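Local coordinates for putative transcriptional regulator (Streptomyces coelicolor A3, PDB 2RA5), which probably acts as a DNA-binding transcriptional regulator of the GntR family, carrying a UTRA domain of the kind that binds small effector molecules, at residues 142-147 / 231-237; 133-138 / 149-155; 181-187 / 214-220. One frame throughout, in Å; residues are numbered along the deposited sequence. Where two conformers were deposited one is given.

In the fold
All three contacts belong to one antiparallel sheet of the UTRA domain, six strands within this chain. Contact 2 pairs strands 132-142 and 145-154, contact 3 pairs strands 184-193 and 209-218, and strand 224-232 runs between the two pairs. Contact 1 is where that middle strand ends beside the start of strand 145-154. Contacts 1 and 2 therefore share a strand and touch, with Thr231 O 2.8 Å from Tyr149 N, a probable hydrogen bond; their centres are 19 Å apart. Contacts 2 and 3, centres 15 Å apart, both hydrogen-bond the bound meso-tartaric acid, through Arg138 and Arg215; the Tyr232 side chain of contact 1 lies about 5 Å from it. Contact 1 lies about 24 Å from contact 3, centre to centre.

Contact 1. Residues 142-147 / 231-237; sequences THGEPM and TYRPSRY
A two-residue beta hairpin with a type I' turn, Thr142 to Glu145, meets the loop that follows strand 224-232. His143 and Gly144 have positive phi (60/38 and 73/-2), and the turn is closed by the backbone hydrogen bonds Thr142 N to Glu145 O (2.8 Å) and Glu145 N to Thr142 O (3.0 Å). The strands run antiparallel, with Met147 CA 5.6 Å from Arg233 CA. Arg233 N donates to Met147 O at 3.0 Å; the chain then folds back so that Arg236 N reaches Arg233 O at 2.7 Å. This reversal brings two arginines to one carboxylate. Glu145, extended (t, t), shares its oxygens: OE2 accepts a hydrogen bond from Arg233 NH2 (2.8 Å) and OE1 one from Arg236 NE (3.1 Å), both within salt bridges. Arg233 (m, t, p) has a further salt bridge from NH1 to Glu204, so it meets two carboxylates; its NH2 is also 3.2 Å from Pro146 O, whose position is less certain. Arg236 lays its CD 3.6 Å from Thr142 OG1. Beyond the network, selenomethionine Met147 (t, t) makes a Met-aromatic contact with Tyr237, whose ring packs edge-to-face with Phe239; Met147 SE lies 3.9 Å from Tyr237 CD1.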
loop_
_atom_site.group_PDB
_atom_site.type_symbol
_atom_site.label_atom_id
_atom_site.label_comp_id
_atom_site.label_asym_id
_atom_site.label_seq_id
_atom_site.Cartn_x
_atom_site.Cartn_y
_atom_site.Cartn_z
ATOM N N THR A 142 -6.314 -17.927 5.201
ATOM C CA THR A 142 -6.989 -17.581 6.446
ATOM C C THR A 142 -8.336 -18.272 6.507
ATOM O O THR A 142 -9.179 -18.080 5.617
ATOM C CB THR A 142 -7.228 -16.072 6.561
ATOM O OG1 THR A 142 -7.811 -15.579 5.340
ATOM C CG2 THR A 142 -5.911 -15.358 6.863
ATOM N N HIS A 143 -8.535 -19.069 7.557
ATOM C CA HIS A 143 -9.764 -19.835 7.729
ATOM C C HIS A 143 -9.954 -20.774 6.546
ATOM O O HIS A 143 -11.069 -20.969 6.063
ATOM C CB HIS A 143 -10.973 -18.904 7.889
ATOM C CG HIS A 143 -10.846 -17.939 9.035
ATOM N ND1 HIS A 143 -10.959 -18.336 10.350
ATOM C CD2 HIS A 143 -10.619 -16.607 9.055
ATOM C CE1 HIS A 143 -10.801 -17.277 11.138
ATOM N NE2 HIS A 143 -10.595 -16.220 10.375
ATOM N N GLY A 144 -8.844 -21.340 6.078
ATOM C CA GLY A 144 -8.863 -22.271 4.967
ATOM C C GLY A 144 -9.123 -21.645 3.606
ATOM O O GLY A 144 -9.130 -22.351 2.595
ATOM N N GLU A 145 -9.352 -20.335 3.576
ATOM C CA GLU A 145 -9.517 -19.620 2.312
ATOM C C GLU A 145 -8.208 -18.928 1.896
ATOM O O GLU A 145 -7.461 -18.428 2.741
ATOM C CB GLU A 145 -10.655 -18.606 2.417
ATOM C CG GLU A 145 -11.217 -18.161 1.073
ATOM C CD GLU A 145 -12.367 -17.178 1.222
ATOM O OE1 GLU A 145 -12.867 -17.011 2.359
ATOM O OE2 GLU A 145 -12.772 -16.573 0.201
ATOM N N PRO A 146 -7.917 -18.910 0.587
ATOM C CA PRO A 146 -6.663 -18.342 0.084
ATOM C C PRO A 146 -6.654 -16.822 0.174
ATOM O O PRO A 146 -7.592 -16.157 -0.265
ATOM C CB PRO A 146 -6.641 -18.777 -1.388
ATOM C CG PRO A 146 -7.646 -19.865 -1.499
ATOM C CD PRO A 146 -8.701 -19.528 -0.491
HETATM N N MSE A 147 -5.585 -16.282 0.742
HETATM C CA MSE A 147 -5.486 -14.851 1.001
HETATM C C MSE A 147 -4.476 -14.151 0.088
HETATM O O MSE A 147 -4.724 -13.056 -0.436
HETATM C CB MSE A 147 -5.079 -14.638 2.453
HETATM C CG MSE A 147 -4.882 -13.189 2.799
HETATM SE SE MSE A 147 -4.223 -13.059 4.606
HETATM C CE MSE A 147 -2.299 -12.993 4.230
ATOM N N THR A 231 0.865 -11.256 -4.608
ATOM C CA THR A 231 -0.521 -10.915 -4.943
ATOM C C THR A 231 -1.448 -11.188 -3.758
ATOM O O THR A 231 -1.269 -12.158 -3.010
ATOM C CB THR A 231 -1.034 -11.743 -6.122
ATOM O OG1 THR A 231 -0.538 -13.084 -5.997
ATOM C CG2 THR A 231 -0.571 -11.150 -7.433
ATOM N N TYR A 232 -2.444 -10.329 -3.595
ATOM C CA TYR A 232 -3.394 -10.472 -2.498
ATOM C C TYR A 232 -4.818 -10.300 -2.991
ATOM O O TYR A 232 -5.102 -9.362 -3.751
ATOM C CB TYR A 232 -3.137 -9.412 -1.435
ATOM C CG TYR A 232 -1.710 -9.315 -0.982
ATOM C CD1 TYR A 232 -0.792 -8.544 -1.682
ATOM C CD2 TYR A 232 -1.276 -9.986 0.159
ATOM C CE1 TYR A 232 0.524 -8.453 -1.262
ATOM C CE2 TYR A 232 0.031 -9.900 0.583
ATOM C CZ TYR A 232 0.934 -9.134 -0.127
ATOM O OH TYR A 232 2.246 -9.049 0.305
ATOM N N ARG A 233 -5.705 -11.190 -2.544
ATOM C CA ARG A 233 -7.151 -11.043 -2.781
ATOM C C ARG A 233 -7.689 -9.843 -2.003
ATOM O O ARG A 233 -7.729 -9.886 -0.766
ATOM C CB ARG A 233 -7.895 -12.300 -2.331
ATOM C CG ARG A 233 -7.386 -13.590 -2.948
ATOM C CD ARG A 233 -8.285 -14.745 -2.566
ATOM N NE ARG A 233 -9.649 -14.542 -3.039
ATOM C CZ ARG A 233 -10.714 -15.146 -2.526
ATOM N NH1 ARG A 233 -11.915 -14.899 -3.029
ATOM N NH2 ARG A 233 -10.579 -15.993 -1.513
ATOM N N PRO A 234 -8.070 -8.760 -2.715
ATOM C CA PRO A 234 -8.463 -7.493 -2.069
ATOM C C PRO A 234 -9.654 -7.617 -1.114
ATOM O O PRO A 234 -9.777 -6.814 -0.193
ATOM C CB PRO A 234 -8.795 -6.565 -3.258
ATOM C CG PRO A 234 -8.945 -7.491 -4.441
ATOM C CD PRO A 234 -7.975 -8.604 -4.177
ATOM N N SER A 235 -10.503 -8.617 -1.322
ATOM C CA SER A 235 -11.638 -8.867 -0.437
ATOM C C SER A 235 -11.177 -9.561 0.836
ATOM O O SER A 235 -11.955 -9.738 1.769
ATOM C CB SER A 235 -12.672 -9.755 -1.137
ATOM O OG SER A 235 -12.189 -11.090 -1.251
ATOM N N ARG A 236 -9.913 -9.961 0.883
ATOM C CA ARG A 236 -9.443 -10.799 1.982
ATOM C C ARG A 236 -8.277 -10.167 2.748
ATOM O O ARG A 236 -7.891 -10.618 3.832
ATOM C CB ARG A 236 -9.059 -12.175 1.430
ATOM C CG ARG A 236 -10.156 -13.227 1.526
ATOM C CD ARG A 236 -9.882 -14.114 2.732
ATOM N NE ARG A 236 -11.099 -14.611 3.369
ATOM C CZ ARG A 236 -11.820 -13.917 4.245
ATOM N NH1 ARG A 236 -11.452 -12.688 4.583
ATOM N NH2 ARG A 236 -12.910 -14.450 4.784
ATOM N N TYR A 237 -7.715 -9.109 2.179
ATOM C CA TYR A 237 -6.500 -8.519 2.734
ATOM C C TYR A 237 -6.363 -7.040 2.383
ATOM O O TYR A 237 -6.792 -6.609 1.307
ATOM C CB TYR A 237 -5.263 -9.276 2.215
ATOM C CG TYR A 237 -3.973 -8.787 2.824
ATOM C CD1 TYR A 237 -3.510 -9.315 4.024
ATOM C CD2 TYR A 237 -3.220 -7.779 2.211
ATOM C CE1 TYR A 237 -2.325 -8.864 4.601
ATOM C CE2 TYR A 237 -2.024 -7.315 2.785
ATOM C CZ TYR A 237 -1.586 -7.864 3.982
ATOM O OH TYR A 237 -0.418 -7.424 4.569
#

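Contact 2. Residues 133-138 / 149-155; sequences VHRIER and YLCNYLP. With SRT (S,R meso-tartaric acid), chain B.
Strand 133-138 pairs antiparallel with strand 149-154, the axes 4.6 Å apart at 161°, as the two arms of a hairpin. The hydrogen-bonded pairs are His134-Leu154, Ile136-Asn152 and Arg138-Leu150 (CA-CA 5.0 Å each), the non-hydrogen-bonded ones Arg135-Tyr153 (4.8 Å) and Glu137-Cys151 (4.5 Å). The bonds include His134 N to Leu154 O, Ile136 N to Asn152 O and Arg138 N to Leu150 O, all 2.8 Å. Arg135, Glu137, Cys151 and Tyr153 share one face. There Arg135 (t, t) rises along Tyr153 (m), its CD 3.4 Å from Tyr153 CE2, then bends so that NE forms a salt bridge with Glu137 OE1 at 2.7 Å. Glu137 (m, t) turns its other oxygen to Tyr149, whose t rotamer swings the ring diagonally across the strands until OH donates to Glu137 OE2 at a very short 2.5 Å. Val133 CG2 packs 4.2 Å from Tyr153 CD2. The opposite face carries His134, Ile136 and Leu154, all m at chi1 and all touching Leu161, together with Leu150, Asn152 and Arg138. Arg138 starts m, but chi2 (119°) and chi3 (99°) lie between wells, folding its guanidinium over Leu150, with NH2 3.8 Å from Leu150 CD1. This bent arm presents Arg138 NH1 to SRT O2 at a very short 2.4 Å, and NH2 more weakly to SRT O1 at 3.3 Å. Leu171 of helix 171-177 packs against Arg138, and Leu171 N is also hydrogen-bonded to the ligand. Arg138 thus belongs to the tartaric acid site seen here, consistent with the effector pocket of UTRA domains.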
loop_
_atom_site.group_PDB
_atom_site.type_symbol
_atom_site.label_atom_id
_atom_site.label_comp_id
_atom_site.label_asym_id
_atom_site.label_seq_id
_atom_site.Cartn_x
_atom_site.Cartn_y
_atom_site.Cartn_z
ATOM N N VAL A 133 19.394 -18.518 -8.539
ATOM C CA VAL A 133 18.771 -18.005 -7.338
ATOM C C VAL A 133 17.741 -19.020 -6.875
ATOM O O VAL A 133 17.348 -19.914 -7.629
ATOM C CB VAL A 133 18.136 -16.613 -7.571
ATOM C CG1 VAL A 133 19.230 -15.583 -7.929
ATOM C CG2 VAL A 133 17.101 -16.691 -8.662
ATOM N N HIS A 134 17.327 -18.900 -5.622
ATOM C CA HIS A 134 16.294 -19.760 -5.093
ATOM C C HIS A 134 14.938 -19.170 -5.402
ATOM O O HIS A 134 14.713 -17.994 -5.156
ATOM C CB HIS A 134 16.456 -19.896 -3.581
ATOM C CG HIS A 134 17.718 -20.613 -3.167
ATOM N ND1 HIS A 134 17.786 -21.987 -3.091
ATOM C CD2 HIS A 134 18.926 -20.138 -2.813
ATOM C CE1 HIS A 134 19.010 -22.326 -2.698
ATOM N NE2 HIS A 134 19.717 -21.245 -2.525
ATOM N N ARG A 135 14.032 -19.978 -5.942
ATOM C CA ARG A 135 12.639 -19.548 -6.065
ATOM C C ARG A 135 11.674 -20.312 -5.140
ATOM O O ARG A 135 11.487 -21.529 -5.258
ATOM C CB ARG A 135 12.140 -19.607 -7.516
ATOM C CG ARG A 135 10.693 -19.097 -7.670
ATOM C CD ARG A 135 10.252 -18.935 -9.106
ATOM N NE ARG A 135 9.242 -19.917 -9.471
ATOM C CZ ARG A 135 9.399 -20.847 -10.405
ATOM N NH1 ARG A 135 8.417 -21.697 -10.671
ATOM N NH2 ARG A 135 10.536 -20.921 -11.083
ATOM N N ILE A 136 11.053 -19.570 -4.236
ATOM C CA ILE A 136 10.023 -20.110 -3.360
ATOM C C ILE A 136 8.646 -19.550 -3.716
ATOM O O ILE A 136 8.495 -18.370 -4.044
ATOM C CB ILE A 136 10.336 -19.835 -1.869
ATOM C CG1 ILE A 136 11.648 -20.514 -1.477
ATOM C CG2 ILE A 136 9.224 -20.364 -0.991
ATOM C CD1 ILE A 136 12.150 -20.114 -0.125
ATOM N N GLU A 137 7.643 -20.414 -3.671
ATOM C CA GLU A 137 6.268 -19.971 -3.819
ATOM C C GLU A 137 5.390 -20.496 -2.670
ATOM O O GLU A 137 5.407 -21.682 -2.358
ATOM C CB GLU A 137 5.732 -20.381 -5.188
ATOM C CG GLU A 137 6.493 -19.736 -6.326
ATOM C CD GLU A 137 5.873 -19.993 -7.680
ATOM O OE1 GLU A 137 6.605 -19.922 -8.692
ATOM O OE2 GLU A 137 4.658 -20.272 -7.742
ATOM N N ARG A 138 4.657 -19.593 -2.021
ATOM C CA ARG A 138 3.751 -19.958 -0.930
ATOM C C ARG A 138 2.334 -19.436 -1.158
ATOM O O ARG A 138 2.133 -18.331 -1.667
ATOM C CB ARG A 138 4.205 -19.416 0.428
ATOM C CG ARG A 138 5.527 -19.896 0.949
ATOM C CD ARG A 138 6.442 -18.687 1.112
ATOM N NE ARG A 138 6.519 -18.170 2.472
ATOM C CZ ARG A 138 6.931 -16.945 2.773
ATOM N NH1 ARG A 138 6.980 -16.539 4.037
ATOM N NH2 ARG A 138 7.279 -16.116 1.799
ATOM N N TYR A 149 -0.773 -14.912 -2.619
ATOM C CA TYR A 149 0.216 -15.736 -3.320
ATOM C C TYR A 149 1.620 -15.100 -3.276
ATOM O O TYR A 149 1.843 -14.028 -3.835
ATOM C CB TYR A 149 -0.209 -15.986 -4.769
ATOM C CG TYR A 149 0.475 -17.191 -5.326
ATOM C CD1 TYR A 149 0.243 -18.440 -4.778
ATOM C CD2 TYR A 149 1.384 -17.086 -6.369
ATOM C CE1 TYR A 149 0.876 -19.557 -5.260
ATOM C CE2 TYR A 149 2.028 -18.204 -6.862
ATOM C CZ TYR A 149 1.767 -19.440 -6.300
ATOM O OH TYR A 149 2.382 -20.581 -6.758
ATOM N N LEU A 150 2.555 -15.759 -2.596
ATOM C CA LEU A 150 3.873 -15.189 -2.327
ATOM C C LEU A 150 5.021 -15.863 -3.092
ATOM O O LEU A 150 5.394 -16.985 -2.764
ATOM C CB LEU A 150 4.180 -15.278 -0.826
ATOM C CG LEU A 150 3.130 -14.827 0.198
ATOM C CD1 LEU A 150 3.705 -14.847 1.605
ATOM C CD2 LEU A 150 2.570 -13.452 -0.157
ATOM N N CYS A 151 5.587 -15.178 -4.089
ATOM C CA CYS A 151 6.809 -15.653 -4.762
ATOM C C CYS A 151 8.047 -14.928 -4.240
ATOM O O CYS A 151 8.120 -13.703 -4.300
ATOM C CB CYS A 151 6.738 -15.464 -6.287
ATOM S SG CYS A 151 5.211 -16.001 -7.083
ATOM N N ASN A 152 9.027 -15.678 -3.747
ATOM C CA ASN A 152 10.291 -15.069 -3.321
ATOM C C ASN A 152 11.557 -15.618 -3.980
ATOM O O ASN A 152 11.637 -16.791 -4.349
ATOM C CB ASN A 152 10.433 -15.074 -1.785
ATOM C CG ASN A 152 9.276 -14.361 -1.089
ATOM O OD1 ASN A 152 9.360 -13.180 -0.749
ATOM N ND2 ASN A 152 8.184 -15.065 -0.909
ATOM N N TYR A 153 12.550 -14.749 -4.124
ATOM C CA TYR A 153 13.825 -15.135 -4.703
ATOM C C TYR A 153 14.937 -14.775 -3.765
ATOM O O TYR A 153 15.003 -13.653 -3.279
ATOM C CB TYR A 153 14.029 -14.421 -6.028
ATOM C CG TYR A 153 12.946 -14.740 -7.030
ATOM C CD1 TYR A 153 11.783 -13.976 -7.093
ATOM C CD2 TYR A 153 13.086 -15.806 -7.912
ATOM C CE1 TYR A 153 10.792 -14.259 -8.012
ATOM C CE2 TYR A 153 12.097 -16.103 -8.830
ATOM C CZ TYR A 153 10.950 -15.324 -8.877
ATOM O OH TYR A 153 9.959 -15.604 -9.787
ATOM N N LEU A 154 15.802 -15.739 -3.487
ATOM C CA LEU A 154 16.959 -15.485 -2.649
ATOM C C LEU A 154 18.248 -15.767 -3.417
ATOM O O LEU A 154 18.303 -16.673 -4.248
ATOM C CB LEU A 154 16.949 -16.311 -1.357
ATOM C CG LEU A 154 15.721 -16.606 -0.497
ATOM C CD1 LEU A 154 16.089 -16.342 0.964
ATOM C CD2 LEU A 154 14.550 -15.784 -0.910
ATOM N N PRO A 155 19.289 -14.971 -3.144
ATOM C CA PRO A 155 20.600 -15.257 -3.720
ATOM C C PRO A 155 21.189 -16.517 -3.085
ATOM O O PRO A 155 20.772 -16.915 -2.001
ATOM C CB PRO A 155 21.422 -14.017 -3.358
ATOM C CG PRO A 155 20.764 -13.430 -2.167
ATOM C CD PRO A 155 19.310 -13.822 -2.217
HETATM O O1 SRT B . 7.700 -13.020 2.893
HETATM O O11 SRT B . 5.915 -11.763 3.312
HETATM C C1 SRT B . 6.717 -12.698 3.619
HETATM C C2 SRT B . 6.461 -13.488 4.890
HETATM O O2 SRT B . 7.506 -14.446 5.093
HETATM C C3 SRT B . 6.260 -12.572 6.116
HETATM O O3 SRT B . 5.536 -13.221 7.170
HETATM C C4 SRT B . 7.571 -12.124 6.682
HETATM O O4 SRT B . 8.119 -12.783 7.616
HETATM O O41 SRT B . 8.035 -11.087 6.163
#

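Contact 3. Residues 181-187 / 214-220; sequences TLHSARQ and ERTTFDD. With SRT (S,R meso-tartaric acid), chain B.
Phe218 (chi1 m) lies beside the backbone of strand 184-187, its ring edge facing Ser184 O, Ala185 CA and Arg186 N; CD1 is 4.0 Å from Ser184 OG and CE1 4.3 Å from Arg186 CB. Strands 184-187 and 214-218 are antiparallel (162°, axes 4.5 Å apart). Ser184-Phe218 and Arg186-Thr216 are hydrogen-bonded pairs: Phe218 N to Ser184 O 2.9 Å, Arg186 N to Thr216 O 2.8 Å, Thr216 N to Arg186 O 2.9 Å. Ala185-Thr217 and Gln187-Arg215 are non-hydrogen-bonded. A classic beta bulge closes this end of the ladder, His183 and Ser184 both facing Phe218: Phe218 O accepts hydrogen bonds from His183 N (2.9 Å) and, weakly, from Ser184 N (3.4 Å). Past the bulge, Asp220 N donates to Thr181 OG1 (3.2 Å), and one water links Ser184 OG (2.9 Å) to Asp219 O (2.9 Å). Ser184, Arg186, Thr216 and Phe218 share a face; Arg186 forms a salt bridge with Glu240 of the second subunit, whose strand pairs with Ser184, Ala185 and Gln187. On the other face, Thr217 OG1 hydrogen-bonds Tyr172 and Glu226, and Arg215 (t, t, p) sends NH1 to SRT O1 at 2.9 Å and weakly to SRT O11 at 3.4 Å. The outermost strand of this chain's sheet, bulged at its start and extended by the second subunit, thus lies beside the strand whose Arg215 binds the tartaric acid carboxylate, consistent with a UTRA effector pocket.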
loop_
_atom_site.group_PDB
_atom_site.type_symbol
_atom_site.label_atom_id
_atom_site.label_comp_id
_atom_site.label_asym_id
_atom_site.label_seq_id
_atom_site.Cartn_x
_atom_site.Cartn_y
_atom_site.Cartn_z
ATOM N N THR A 181 21.172 -10.356 8.756
ATOM C CA THR A 181 20.683 -9.115 9.325
ATOM C C THR A 181 19.791 -8.451 8.287
ATOM O O THR A 181 20.173 -8.298 7.137
ATOM C CB THR A 181 21.836 -8.191 9.702
ATOM O OG1 THR A 181 22.771 -8.114 8.608
ATOM C CG2 THR A 181 22.533 -8.737 10.950
ATOM N N LEU A 182 18.583 -8.097 8.691
ATOM C CA LEU A 182 17.656 -7.408 7.812
ATOM C C LEU A 182 17.634 -5.949 8.251
ATOM O O LEU A 182 17.243 -5.639 9.367
ATOM C CB LEU A 182 16.274 -8.059 7.907
ATOM C CG LEU A 182 16.368 -9.571 7.662
ATOM C CD1 LEU A 182 15.066 -10.286 7.883
ATOM C CD2 LEU A 182 16.869 -9.834 6.259
ATOM N N HIS A 183 18.095 -5.058 7.390
ATOM C CA HIS A 183 18.265 -3.672 7.782
ATOM C C HIS A 183 17.247 -2.725 7.121
ATOM O O HIS A 183 16.736 -1.811 7.762
ATOM C CB HIS A 183 19.695 -3.226 7.503
ATOM C CG HIS A 183 20.027 -1.890 8.080
ATOM N ND1 HIS A 183 20.126 -0.745 7.300
ATOM C CD2 HIS A 183 20.281 -1.498 9.344
ATOM C CE1 HIS A 183 20.426 0.275 8.065
ATOM N NE2 HIS A 183 20.524 -0.145 9.321
ATOM N N SER A 184 16.957 -2.942 5.841
ATOM C CA SER A 184 15.944 -2.153 5.163
ATOM C C SER A 184 15.246 -2.955 4.080
ATOM O O SER A 184 15.588 -4.107 3.800
ATOM C CB SER A 184 16.551 -0.873 4.559
ATOM O OG SER A 184 17.542 -1.167 3.592
ATOM N N ALA A 185 14.264 -2.315 3.467
ATOM C CA ALA A 185 13.512 -2.916 2.391
ATOM C C ALA A 185 12.975 -1.801 1.548
ATOM O O ALA A 185 12.684 -0.727 2.050
ATOM C CB ALA A 185 12.366 -3.724 2.926
ATOM N N ARG A 186 12.819 -2.088 0.267
ATOM C CA ARG A 186 12.234 -1.165 -0.676
ATOM C C ARG A 186 10.892 -1.777 -1.086
ATOM O O ARG A 186 10.830 -2.969 -1.382
ATOM C CB ARG A 186 13.187 -1.020 -1.859
ATOM C CG ARG A 186 12.698 -0.144 -2.964
ATOM C CD ARG A 186 12.609 1.290 -2.522
ATOM N NE ARG A 186 12.252 2.099 -3.672
ATOM C CZ ARG A 186 11.015 2.227 -4.115
ATOM N NH1 ARG A 186 10.772 2.959 -5.189
ATOM N NH2 ARG A 186 10.024 1.618 -3.474
ATOM N N GLN A 187 9.814 -0.990 -1.053
ATOM C CA GLN A 187 8.482 -1.527 -1.373
ATOM C C GLN A 187 7.659 -0.681 -2.336
ATOM O O GLN A 187 7.649 0.542 -2.264
ATOM C CB GLN A 187 7.641 -1.725 -0.108
ATOM C CG GLN A 187 8.168 -2.715 0.878
ATOM C CD GLN A 187 7.064 -3.255 1.753
ATOM O OE1 GLN A 187 5.886 -3.033 1.475
ATOM N NE2 GLN A 187 7.430 -3.970 2.815
ATOM N N GLU A 214 5.650 -5.518 -4.424
ATOM C CA GLU A 214 7.005 -5.966 -4.711
ATOM C C GLU A 214 7.919 -5.410 -3.640
ATOM O O GLU A 214 7.789 -4.254 -3.247
ATOM C CB GLU A 214 7.462 -5.489 -6.086
ATOM C CG GLU A 214 6.950 -6.310 -7.256
ATOM C CD GLU A 214 7.362 -5.709 -8.590
ATOM O OE1 GLU A 214 8.420 -5.043 -8.646
ATOM O OE2 GLU A 214 6.623 -5.886 -9.580
ATOM N N ARG A 215 8.831 -6.241 -3.153
ATOM C CA ARG A 215 9.709 -5.820 -2.082
ATOM C C ARG A 215 11.134 -6.336 -2.293
ATOM O O ARG A 215 11.327 -7.485 -2.695
ATOM C CB ARG A 215 9.134 -6.321 -0.755
ATOM C CG ARG A 215 10.040 -6.193 0.448
ATOM C CD ARG A 215 9.496 -7.011 1.605
ATOM N NE ARG A 215 9.465 -8.459 1.345
ATOM C CZ ARG A 215 8.717 -9.326 2.031
ATOM N NH1 ARG A 215 8.745 -10.626 1.739
ATOM N NH2 ARG A 215 7.930 -8.897 3.013
ATOM N N THR A 216 12.135 -5.494 -2.035
ATOM C CA THR A 216 13.501 -6.001 -1.928
ATOM C C THR A 216 14.042 -5.750 -0.541
ATOM O O THR A 216 14.016 -4.629 -0.058
ATOM C CB THR A 216 14.490 -5.348 -2.913
ATOM O OG1 THR A 216 13.949 -5.343 -4.233
ATOM C CG2 THR A 216 15.827 -6.118 -2.919
ATOM N N THR A 217 14.610 -6.778 0.070
ATOM C CA THR A 217 15.157 -6.638 1.412
ATOM C C THR A 217 16.690 -6.709 1.434
ATOM O O THR A 217 17.285 -7.612 0.856
ATOM C CB THR A 217 14.584 -7.723 2.340
ATOM O OG1 THR A 217 13.157 -7.722 2.244
ATOM C CG2 THR A 217 15.012 -7.482 3.789
ATOM N N PHE A 218 17.311 -5.766 2.134
ATOM C CA PHE A 218 18.764 -5.694 2.238
ATOM C C PHE A 218 19.282 -5.943 3.648
ATOM O O PHE A 218 18.578 -5.700 4.632
ATOM C CB PHE A 218 19.251 -4.334 1.762
ATOM C CG PHE A 218 18.686 -3.927 0.445
ATOM C CD1 PHE A 218 17.379 -3.438 0.360
ATOM C CD2 PHE A 218 19.446 -4.036 -0.717
ATOM C CE1 PHE A 218 16.836 -3.065 -0.865
ATOM C CE2 PHE A 218 18.914 -3.655 -1.951
ATOM C CZ PHE A 218 17.616 -3.164 -2.029
ATOM N N ASP A 219 20.528 -6.406 3.744
ATOM C CA ASP A 219 21.166 -6.588 5.047
ATOM C C ASP A 219 22.001 -5.378 5.513
ATOM O O ASP A 219 21.954 -4.313 4.897
ATOM C CB ASP A 219 21.936 -7.911 5.124
ATOM C CG ASP A 219 23.199 -7.941 4.272
ATOM O OD1 ASP A 219 23.597 -6.910 3.674
ATOM O OD2 ASP A 219 23.800 -9.036 4.211
ATOM N N ASP A 220 22.726 -5.548 6.616
ATOM C CA ASP A 220 23.646 -4.534 7.159
ATOM C C ASP A 220 24.618 -3.909 6.147
ATOM O O ASP A 220 25.051 -2.760 6.281
ATOM C CB ASP A 220 24.508 -5.179 8.236
ATOM C CG ASP A 220 23.807 -5.291 9.545
ATOM O OD1 ASP A 220 22.598 -4.974 9.601
ATOM O OD2 ASP A 220 24.478 -5.693 10.522
HETATM O O1 SRT B . 7.700 -13.020 2.893
HETATM O O11 SRT B . 5.915 -11.763 3.312
HETATM C C1 SRT B . 6.717 -12.698 3.619
HETATM C C2 SRT B . 6.461 -13.488 4.890
HETATM O O2 SRT B . 7.506 -14.446 5.093
HETATM C C3 SRT B . 6.260 -12.572 6.116
HETATM O O3 SRT B . 5.536 -13.221 7.170
HETATM C C4 SRT B . 7.571 -12.124 6.682
HETATM O O4 SRT B . 8.119 -12.783 7.616
HETATM O O41 SRT B . 8.035 -11.087 6.163
HETATM O O HOH W 1 24.222 -10.339 7.246
HETATM O O HOH W 2 20.183 -2.122 4.172
#